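Local atomic coordinates of aminoacyltransferase FemA (Staphylococcus aureus, PDB entry 1LRZ), a protein that catalyses the addition of glycines 2 and 3 of the pentaglycine bridge of staphylococcal peptidoglycan, using glycyl-tRNA as donor. Residues A[109-114]-A[129-134]. Sequence-based numbering, arbitrary orientation.
Sequences PYLPYQ and DWFFDK
Asp129 OD1 and the backbone O of Tyr113 are joined by a water that donates a hydrogen bond to each, 2.8 Å from Asp129 OD1 and 2.8 Å from Tyr113 O. The same OD1 lies at the edge of the Tyr113 phenol, in its plane and 3.5 Å from Tyr113 CE1, where the partly positive ring hydrogens would favour a carboxylate. Phe132 reaches one face of this phenol with its edge in a T-shaped stack, the centroids 5.3 Å apart and the planes at 73°. Phe132 CE1 and CZ come in over the Tyr113 CD1–CE1 side, off the ring centre, while Gln114 CG covers the opposite face. Deeper in, chi1 of -180° carries Leu111 CG anti to the backbone N, and CD2 beyond it lies over the face of Phe131 in a CH-pi contact, 3.8 Å from the ring centroid. Pro109 CG meets the far end of that ring obliquely, 3.9 Å from Phe131 CE2. Phe397 meets the Phe131 ring edge-to-face, and Val86 of helix 83-98 also touches Phe131. The contact thus joins helix 130-137 to strand 112-116 and the loop by which the chain crosses from one large mixed sheet to the other. With no direct hydrogen bond between the segments, the join rests on Leu111 and Pro109 against Phe131 at the buried end, and on the Tyr113–Phe132 stack and the water link at the partly exposed one.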
loop_
_atom_site.group_PDB
_atom_site.type_symbol
_atom_site.label_atom_id
_atom_site.label_comp_id
_atom_site.label_asym_id
_atom_site.label_seq_id
_atom_site.Cartn_x
_atom_site.Cartn_y
_atom_site.Cartn_z
ATOM N N PRO A 109 -5.279 12.262 -12.427
ATOM C CA PRO A 109 -4.511 12.942 -11.381
ATOM C C PRO A 109 -4.761 12.421 -9.974
ATOM O O PRO A 109 -5.893 12.107 -9.593
ATOM C CB PRO A 109 -4.908 14.412 -11.552
ATOM C CG PRO A 109 -6.290 14.326 -12.055
ATOM C CD PRO A 109 -6.237 13.188 -13.057
ATOM N N TYR A 110 -3.670 12.321 -9.227
ATOM C CA TYR A 110 -3.661 11.857 -7.840
ATOM C C TYR A 110 -4.077 13.103 -7.058
ATOM O O TYR A 110 -3.270 13.725 -6.367
ATOM C CB TYR A 110 -2.231 11.436 -7.482
ATOM C CG TYR A 110 -2.094 10.550 -6.255
ATOM C CD1 TYR A 110 -0.839 10.316 -5.694
ATOM C CD2 TYR A 110 -3.206 9.931 -5.674
ATOM C CE1 TYR A 110 -0.676 9.484 -4.594
ATOM C CE2 TYR A 110 -3.055 9.092 -4.551
ATOM C CZ TYR A 110 -1.785 8.873 -4.026
ATOM O OH TYR A 110 -1.602 8.032 -2.958
ATOM N N LEU A 111 -5.352 13.459 -7.197
ATOM C CA LEU A 111 -5.922 14.663 -6.599
ATOM C C LEU A 111 -7.179 14.351 -5.792
ATOM O O LEU A 111 -8.182 13.926 -6.356
ATOM C CB LEU A 111 -6.284 15.639 -7.734
ATOM C CG LEU A 111 -6.903 16.994 -7.383
ATOM C CD1 LEU A 111 -5.913 17.781 -6.549
ATOM C CD2 LEU A 111 -7.254 17.763 -8.666
ATOM N N PRO A 112 -7.148 14.580 -4.470
ATOM C CA PRO A 112 -8.323 14.299 -3.640
ATOM C C PRO A 112 -9.534 15.109 -4.072
ATOM O O PRO A 112 -9.409 16.248 -4.526
ATOM C CB PRO A 112 -7.870 14.687 -2.230
ATOM C CG PRO A 112 -6.384 14.524 -2.277
ATOM C CD PRO A 112 -6.034 15.082 -3.646
ATOM N N TYR A 113 -10.703 14.500 -3.894
ATOM C CA TYR A 113 -11.983 15.106 -4.219
ATOM C C TYR A 113 -12.777 15.235 -2.914
ATOM O O TYR A 113 -13.138 16.338 -2.502
ATOM C CB TYR A 113 -12.729 14.217 -5.223
ATOM C CG TYR A 113 -14.205 14.516 -5.369
ATOM C CD1 TYR A 113 -14.675 15.838 -5.467
ATOM C CD2 TYR A 113 -15.134 13.481 -5.438
ATOM C CE1 TYR A 113 -16.027 16.116 -5.625
ATOM C CE2 TYR A 113 -16.498 13.744 -5.600
ATOM C CZ TYR A 113 -16.937 15.061 -5.695
ATOM O OH TYR A 113 -18.275 15.318 -5.875
ATOM N N GLN A 114 -13.014 14.099 -2.262
ATOM C CA GLN A 114 -13.758 14.045 -1.005
ATOM C C GLN A 114 -13.092 13.093 -0.001
ATOM O O GLN A 114 -12.331 12.204 -0.390
ATOM C CB GLN A 114 -15.186 13.528 -1.251
ATOM C CG GLN A 114 -16.017 14.331 -2.221
ATOM C CD GLN A 114 -17.448 13.824 -2.299
ATOM O OE1 GLN A 114 -18.390 14.595 -2.123
ATOM N NE2 GLN A 114 -17.618 12.520 -2.563
ATOM N N ASP A 129 -13.045 21.010 -6.119
ATOM C CA ASP A 129 -14.190 20.939 -7.034
ATOM C C ASP A 129 -13.998 21.778 -8.309
ATOM O O ASP A 129 -14.478 21.398 -9.374
ATOM C CB ASP A 129 -15.460 21.412 -6.318
ATOM C CG ASP A 129 -15.982 20.401 -5.307
ATOM O OD1 ASP A 129 -15.252 19.446 -4.955
ATOM O OD2 ASP A 129 -17.134 20.572 -4.859
ATOM N N TRP A 130 -13.314 22.918 -8.192
ATOM C CA TRP A 130 -13.067 23.797 -9.339
ATOM C C TRP A 130 -12.360 23.056 -10.476
ATOM O O TRP A 130 -12.472 23.426 -11.652
ATOM C CB TRP A 130 -12.202 24.991 -8.926
ATOM C CG TRP A 130 -10.824 24.613 -8.487
ATOM C CD1 TRP A 130 -10.425 24.295 -7.221
ATOM C CD2 TRP A 130 -9.668 24.455 -9.324
ATOM N NE1 TRP A 130 -9.094 23.948 -7.215
ATOM C CE2 TRP A 130 -8.604 24.039 -8.492
ATOM C CE3 TRP A 130 -9.427 24.629 -10.696
ATOM C CZ2 TRP A 130 -7.315 23.781 -8.992
ATOM C CZ3 TRP A 130 -8.139 24.372 -11.193
ATOM C CH2 TRP A 130 -7.104 23.955 -10.339
ATOM N N PHE A 131 -11.627 22.010 -10.120
ATOM C CA PHE A 131 -10.892 21.238 -11.109
ATOM C C PHE A 131 -11.789 20.665 -12.203
ATOM O O PHE A 131 -11.427 20.693 -13.381
ATOM C CB PHE A 131 -10.138 20.091 -10.436
ATOM C CG PHE A 131 -9.173 19.395 -11.343
ATOM C CD1 PHE A 131 -8.012 20.039 -11.767
ATOM C CD2 PHE A 131 -9.426 18.102 -11.789
ATOM C CE1 PHE A 131 -7.113 19.403 -12.621
ATOM C CE2 PHE A 131 -8.539 17.462 -12.638
ATOM C CZ PHE A 131 -7.377 18.111 -13.058
ATOM N N PHE A 132 -12.952 20.139 -11.825
ATOM C CA PHE A 132 -13.853 19.555 -12.819
ATOM C C PHE A 132 -14.231 20.552 -13.922
ATOM O O PHE A 132 -14.190 20.219 -15.110
ATOM C CB PHE A 132 -15.124 19.004 -12.154
ATOM C CG PHE A 132 -14.868 17.860 -11.188
ATOM C CD1 PHE A 132 -14.644 18.109 -9.833
ATOM C CD2 PHE A 132 -14.828 16.537 -11.644
ATOM C CE1 PHE A 132 -14.383 17.064 -8.941
ATOM C CE2 PHE A 132 -14.567 15.477 -10.760
ATOM C CZ PHE A 132 -14.343 15.743 -9.407
ATOM N N ASP A 133 -14.593 21.770 -13.527
ATOM C CA ASP A 133 -14.980 22.803 -14.483
ATOM C C ASP A 133 -13.814 23.206 -15.372
ATOM O O ASP A 133 -13.976 23.370 -16.585
ATOM C CB ASP A 133 -15.514 24.038 -13.750
ATOM C CG ASP A 133 -16.988 23.909 -13.374
ATOM O OD1 ASP A 133 -17.484 24.744 -12.583
ATOM O OD2 ASP A 133 -17.659 22.978 -13.874
ATOM N N LYS A 134 -12.640 23.372 -14.772
ATOM C CA LYS A 134 -11.475 23.748 -15.548
ATOM C C LYS A 134 -11.136 22.676 -16.591
ATOM O O LYS A 134 -10.853 23.001 -17.744
ATOM C CB LYS A 134 -10.278 24.002 -14.634
ATOM C CG LYS A 134 -8.975 24.245 -15.390
ATOM C CD LYS A 134 -8.165 25.351 -14.757
ATOM C CE LYS A 134 -8.882 26.689 -14.908
ATOM N NZ LYS A 134 -8.086 27.819 -14.364
HETATM O O HOH W 1 -12.732 18.666 -4.050
#